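Local structure of bradyzoite surface antigen BSR4 (Toxoplasma gondii, 2JKS) at residues M191-G203 against T253-P265. The protein is a bradyzoite-stage surface antigen of the SAG1-related (SRS) superfamily whose exact role is not established; it binds zinc in the crystal. Sequence-based numbering, arbitrary orientation.
Sequences MSTEKNTLTINCG and TSATLTIPQTDLP. With ZN (zinc ion), chain E.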
loop_
_atom_site.group_PDB
_atom_site.type_symbol
_atom_site.label_atom_id
_atom_site.label_comp_id
_atom_site.label_asym_id
_atom_site.label_seq_id
_atom_site.Cartn_x
_atom_site.Cartn_y
_atom_site.Cartn_z
ATOM N N MET A 191 12.319 -23.212 -6.041
ATOM C CA MET A 191 13.732 -23.073 -6.381
ATOM C C MET A 191 14.199 -24.417 -6.922
ATOM O O MET A 191 13.700 -25.489 -6.551
ATOM C CB MET A 191 14.593 -22.642 -5.186
ATOM C CG MET A 191 14.179 -21.279 -4.529
ATOM S SD MET A 191 15.193 -20.853 -3.088
ATOM C CE MET A 191 16.768 -20.426 -3.837
ATOM N N SER A 192 15.146 -24.357 -7.821
ATOM C CA SER A 192 15.643 -25.577 -8.502
ATOM C C SER A 192 16.911 -25.121 -9.196
ATOM O O SER A 192 17.307 -23.944 -9.088
ATOM C CB SER A 192 14.585 -26.120 -9.511
ATOM O OG SER A 192 14.242 -25.132 -10.512
ATOM N N THR A 193 17.577 -26.039 -9.880
ATOM C CA THR A 193 18.788 -25.723 -10.584
ATOM C C THR A 193 18.697 -24.448 -11.424
ATOM O O THR A 193 19.560 -23.609 -11.303
ATOM C CB THR A 193 19.258 -26.930 -11.478
ATOM O OG1 THR A 193 19.373 -28.096 -10.643
ATOM C CG2 THR A 193 20.635 -26.686 -12.037
ATOM N N GLU A 194 17.674 -24.342 -12.275
ATOM C CA GLU A 194 17.518 -23.196 -13.184
ATOM C C GLU A 194 17.003 -21.936 -12.493
ATOM O O GLU A 194 17.133 -20.821 -13.044
ATOM C CB GLU A 194 16.546 -23.535 -14.293
ATOM C CG GLU A 194 17.037 -24.665 -15.210
ATOM C CD GLU A 194 15.923 -25.267 -16.028
ATOM O OE1 GLU A 194 14.975 -24.587 -16.480
ATOM O OE2 GLU A 194 15.960 -26.464 -16.216
ATOM N N LYS A 195 16.384 -22.136 -11.325
ATOM C CA LYS A 195 15.805 -21.021 -10.568
ATOM C C LYS A 195 16.396 -21.062 -9.183
ATOM O O LYS A 195 15.696 -21.396 -8.261
ATOM C CB LYS A 195 14.275 -21.168 -10.402
ATOM C CG LYS A 195 13.563 -21.851 -11.485
ATOM C CD LYS A 195 12.900 -20.861 -12.315
ATOM C CE LYS A 195 11.602 -20.348 -11.595
ATOM N NZ LYS A 195 11.523 -18.858 -11.802
ATOM N N ASN A 196 17.688 -20.770 -9.059
ATOM C CA ASN A 196 18.427 -21.041 -7.835
ATOM C C ASN A 196 18.549 -19.808 -6.943
ATOM O O ASN A 196 19.287 -19.825 -5.977
ATOM C CB ASN A 196 19.814 -21.608 -8.168
ATOM C CG ASN A 196 20.676 -20.591 -8.907
ATOM O OD1 ASN A 196 20.166 -19.921 -9.768
ATOM N ND2 ASN A 196 21.952 -20.450 -8.530
ATOM N N THR A 197 17.786 -18.755 -7.249
ATOM C CA THR A 197 17.757 -17.561 -6.383
ATOM C C THR A 197 16.376 -17.246 -5.792
ATOM O O THR A 197 15.385 -17.696 -6.270
ATOM C CB THR A 197 18.306 -16.315 -7.079
ATOM O OG1 THR A 197 17.366 -15.883 -8.063
ATOM C CG2 THR A 197 19.640 -16.622 -7.744
ATOM N N LEU A 198 16.373 -16.469 -4.716
ATOM C CA LEU A 198 15.163 -15.999 -4.095
ATOM C C LEU A 198 15.453 -14.592 -3.561
ATOM O O LEU A 198 16.345 -14.437 -2.755
ATOM C CB LEU A 198 14.854 -16.918 -2.914
ATOM C CG LEU A 198 13.618 -16.511 -2.114
ATOM C CD1 LEU A 198 12.311 -16.454 -2.943
ATOM C CD2 LEU A 198 13.495 -17.456 -0.845
ATOM N N THR A 199 14.659 -13.603 -3.966
ATOM C CA THR A 199 14.764 -12.253 -3.408
ATOM C C THR A 199 13.490 -11.931 -2.683
ATOM O O THR A 199 12.399 -12.067 -3.251
ATOM C CB THR A 199 14.970 -11.205 -4.505
ATOM O OG1 THR A 199 16.135 -11.558 -5.263
ATOM C CG2 THR A 199 15.136 -9.773 -3.894
ATOM N N ILE A 200 13.645 -11.454 -1.458
ATOM C CA ILE A 200 12.534 -10.975 -0.671
ATOM C C ILE A 200 12.684 -9.498 -0.421
ATOM O O ILE A 200 13.673 -9.056 0.155
ATOM C CB ILE A 200 12.473 -11.697 0.691
ATOM C CG1 ILE A 200 12.585 -13.235 0.529
ATOM C CG2 ILE A 200 11.207 -11.276 1.501
ATOM C CD1 ILE A 200 11.446 -13.898 -0.181
ATOM N N ASN A 201 11.713 -8.736 -0.919
ATOM C CA ASN A 201 11.658 -7.301 -0.657
ATOM C C ASN A 201 10.552 -6.982 0.349
ATOM O O ASN A 201 9.341 -7.114 0.028
ATOM C CB ASN A 201 11.470 -6.518 -1.942
ATOM C CG ASN A 201 12.631 -6.702 -2.920
ATOM O OD1 ASN A 201 13.814 -6.735 -2.524
ATOM N ND2 ASN A 201 12.301 -6.874 -4.189
ATOM N N CYS A 202 10.952 -6.609 1.580
ATOM C CA CYS A 202 9.946 -6.225 2.571
ATOM C C CYS A 202 9.508 -4.738 2.472
ATOM O O CYS A 202 8.446 -4.389 2.962
ATOM C CB CYS A 202 10.399 -6.494 4.026
ATOM S SG CYS A 202 10.861 -8.217 4.350
ATOM N N GLY A 203 10.300 -3.898 1.811
ATOM C CA GLY A 203 9.910 -2.458 1.714
ATOM C C GLY A 203 10.174 -1.833 3.082
ATOM O O GLY A 203 10.616 -2.513 4.010
ATOM N N THR A 253 16.055 -4.428 4.472
ATOM C CA THR A 253 14.669 -4.910 4.332
ATOM C C THR A 253 14.513 -5.761 3.045
ATOM O O THR A 253 13.421 -6.260 2.772
ATOM C CB THR A 253 13.626 -3.766 4.296
ATOM O OG1 THR A 253 13.968 -2.864 3.233
ATOM C CG2 THR A 253 13.571 -3.008 5.640
ATOM N N SER A 254 15.591 -5.886 2.262
ATOM C CA SER A 254 15.649 -6.835 1.128
ATOM C C SER A 254 16.841 -7.753 1.298
ATOM O O SER A 254 17.888 -7.324 1.791
ATOM C CB SER A 254 15.771 -6.111 -0.199
ATOM O OG SER A 254 14.599 -5.352 -0.454
ATOM N N ALA A 255 16.667 -9.029 0.967
ATOM C CA ALA A 255 17.798 -9.980 0.898
ATOM C C ALA A 255 17.574 -11.028 -0.218
ATOM O O ALA A 255 16.436 -11.360 -0.584
ATOM C CB ALA A 255 18.024 -10.682 2.271
ATOM N N THR A 256 18.679 -11.545 -0.742
ATOM C CA THR A 256 18.638 -12.498 -1.836
ATOM C C THR A 256 19.422 -13.740 -1.467
ATOM O O THR A 256 20.632 -13.683 -1.172
ATOM C CB THR A 256 19.232 -11.869 -3.110
ATOM O OG1 THR A 256 18.396 -10.790 -3.555
ATOM C CG2 THR A 256 19.412 -12.937 -4.211
ATOM N N LEU A 257 18.748 -14.879 -1.536
ATOM C CA LEU A 257 19.411 -16.169 -1.360
ATOM C C LEU A 257 19.790 -16.722 -2.749
ATOM O O LEU A 257 18.981 -16.674 -3.667
ATOM C CB LEU A 257 18.452 -17.137 -0.654
ATOM C CG LEU A 257 18.912 -18.591 -0.539
ATOM C CD1 LEU A 257 20.078 -18.710 0.402
ATOM C CD2 LEU A 257 17.734 -19.464 -0.041
ATOM N N THR A 258 21.048 -17.163 -2.901
ATOM C CA THR A 258 21.530 -17.830 -4.122
ATOM C C THR A 258 22.104 -19.147 -3.685
ATOM O O THR A 258 23.100 -19.183 -2.941
ATOM C CB THR A 258 22.627 -17.013 -4.841
ATOM O OG1 THR A 258 22.111 -15.709 -5.126
ATOM C CG2 THR A 258 23.076 -17.730 -6.140
ATOM N N ILE A 259 21.439 -20.237 -4.063
ATOM C CA ILE A 259 21.953 -21.562 -3.806
ATOM C C ILE A 259 22.832 -21.917 -5.002
ATOM O O ILE A 259 22.302 -22.023 -6.078
ATOM C CB ILE A 259 20.817 -22.632 -3.685
ATOM C CG1 ILE A 259 19.882 -22.335 -2.489
ATOM C CG2 ILE A 259 21.388 -24.011 -3.549
ATOM C CD1 ILE A 259 18.552 -23.113 -2.594
ATOM N N PRO A 260 24.163 -22.103 -4.809
ATOM C CA PRO A 260 25.031 -22.471 -5.944
ATOM C C PRO A 260 24.460 -23.696 -6.688
ATOM O O PRO A 260 23.903 -24.632 -6.070
ATOM C CB PRO A 260 26.388 -22.768 -5.270
ATOM C CG PRO A 260 26.343 -22.003 -3.978
ATOM C CD PRO A 260 24.931 -21.954 -3.558
ATOM N N GLN A 261 24.496 -23.676 -8.019
ATOM C CA GLN A 261 23.653 -24.652 -8.749
ATOM C C GLN A 261 23.983 -26.112 -8.495
ATOM O O GLN A 261 23.124 -26.958 -8.640
ATOM C CB GLN A 261 23.611 -24.360 -10.248
ATOM C CG GLN A 261 23.067 -22.977 -10.551
ATOM C CD GLN A 261 23.107 -22.619 -12.007
ATOM O OE1 GLN A 261 24.173 -22.365 -12.561
ATOM N NE2 GLN A 261 21.947 -22.547 -12.628
ATOM N N THR A 262 25.215 -26.412 -8.133
ATOM C CA THR A 262 25.626 -27.762 -7.787
ATOM C C THR A 262 25.369 -28.144 -6.317
ATOM O O THR A 262 25.671 -29.272 -5.899
ATOM C CB THR A 262 27.135 -27.987 -8.104
ATOM O OG1 THR A 262 27.950 -27.108 -7.316
ATOM C CG2 THR A 262 27.414 -27.734 -9.615
ATOM N N ASP A 263 24.788 -27.221 -5.553
ATOM C CA ASP A 263 24.617 -27.394 -4.090
ATOM C C ASP A 263 23.150 -27.575 -3.634
ATOM O O ASP A 263 22.868 -27.501 -2.445
ATOM C CB ASP A 263 25.163 -26.175 -3.366
ATOM C CG ASP A 263 26.685 -26.125 -3.322
ATOM O OD1 ASP A 263 27.356 -27.119 -3.611
ATOM O OD2 ASP A 263 27.217 -25.064 -2.973
ATOM N N LEU A 264 22.250 -27.759 -4.590
ATOM C CA LEU A 264 20.850 -28.068 -4.344
ATOM C C LEU A 264 20.766 -29.438 -3.667
ATOM O O LEU A 264 21.611 -30.315 -3.930
ATOM C CB LEU A 264 20.058 -28.022 -5.649
ATOM C CG LEU A 264 19.727 -26.568 -5.949
ATOM C CD1 LEU A 264 20.258 -26.072 -7.293
ATOM C CD2 LEU A 264 18.256 -26.209 -5.763
ATOM N N PRO A 265 19.778 -29.613 -2.755
ATOM C CA PRO A 265 19.647 -30.885 -2.019
ATOM C C PRO A 265 19.275 -32.053 -2.955
ATOM O O PRO A 265 18.750 -31.846 -4.052
ATOM C CB PRO A 265 18.505 -30.593 -1.031
ATOM C CG PRO A 265 17.640 -29.586 -1.760
ATOM C CD PRO A 265 18.693 -28.674 -2.393
HETATM ZN ZN ZN E . 17.793 -27.556 -17.062
HETATM O O HOH W 1 21.907 -29.187 -9.208
HETATM O O HOH W 2 12.968 -3.931 0.637
#
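Leu-198 and Leu-257 form a hydrogen-bonded antiparallel pair, Leu-198 N to Leu-257 O 2.8 Å, at the heart of neighbouring strands 197-201 and 254-258, whose axes run at 170°. Ile-200 and Ala-255 repeat the exchange, and single bonds from Ile-259 N to Asn-196 O and from Cys-202 N to Thr-253 O extend it at both ends. Thr-197, Thr-199 and Asn-201, paired with Thr-258, Thr-256 and Ser-254, lie on one face; Leu-198, Ile-200, Ala-255 and Leu-257 lie on the other. Thr-199 OG1 meets Thr-256 OG1 at 2.9 Å; both hydroxyls stand beside their own backbone N, the methyls anti to it. Ser-254 OG donates to Asn-201 OD1 over 2.6 Å, tilted 27° from the carbonyl plane. Beyond the strands, Asn-196 ND2 reaches Ile-259 O (2.9 Å) and Gln-261 NE2 reaches Thr-193 O (2.9 Å), each from above the carbonyl plane but with the acceptor close to its own amide plane. On the buried face the Met-191 chain bends at chi3, bringing CE tightly against Ile-259 CD1 (3.5 Å); Phe-271 of strand 269-277 packs on Met-191, Leu-198 and Leu-257. Leu-264 CD1 lies against Thr-193 CA at 3.6 Å. Cys-202 is disulfide-bonded to Cys-275 of the facing sheet, while Glu-194 OE2 binds zinc with His-312 of the C-terminal histidines, probably an expression tag, so the site may belong to the construct. The chemistry is that of an SRS-domain beta sandwich: an apolar inner face, an outer face with hydroxyl-to-hydroxyl and hydroxyl-to-amide bonds, and two loops joined by side-chain amides bonding to backbone carbonyls.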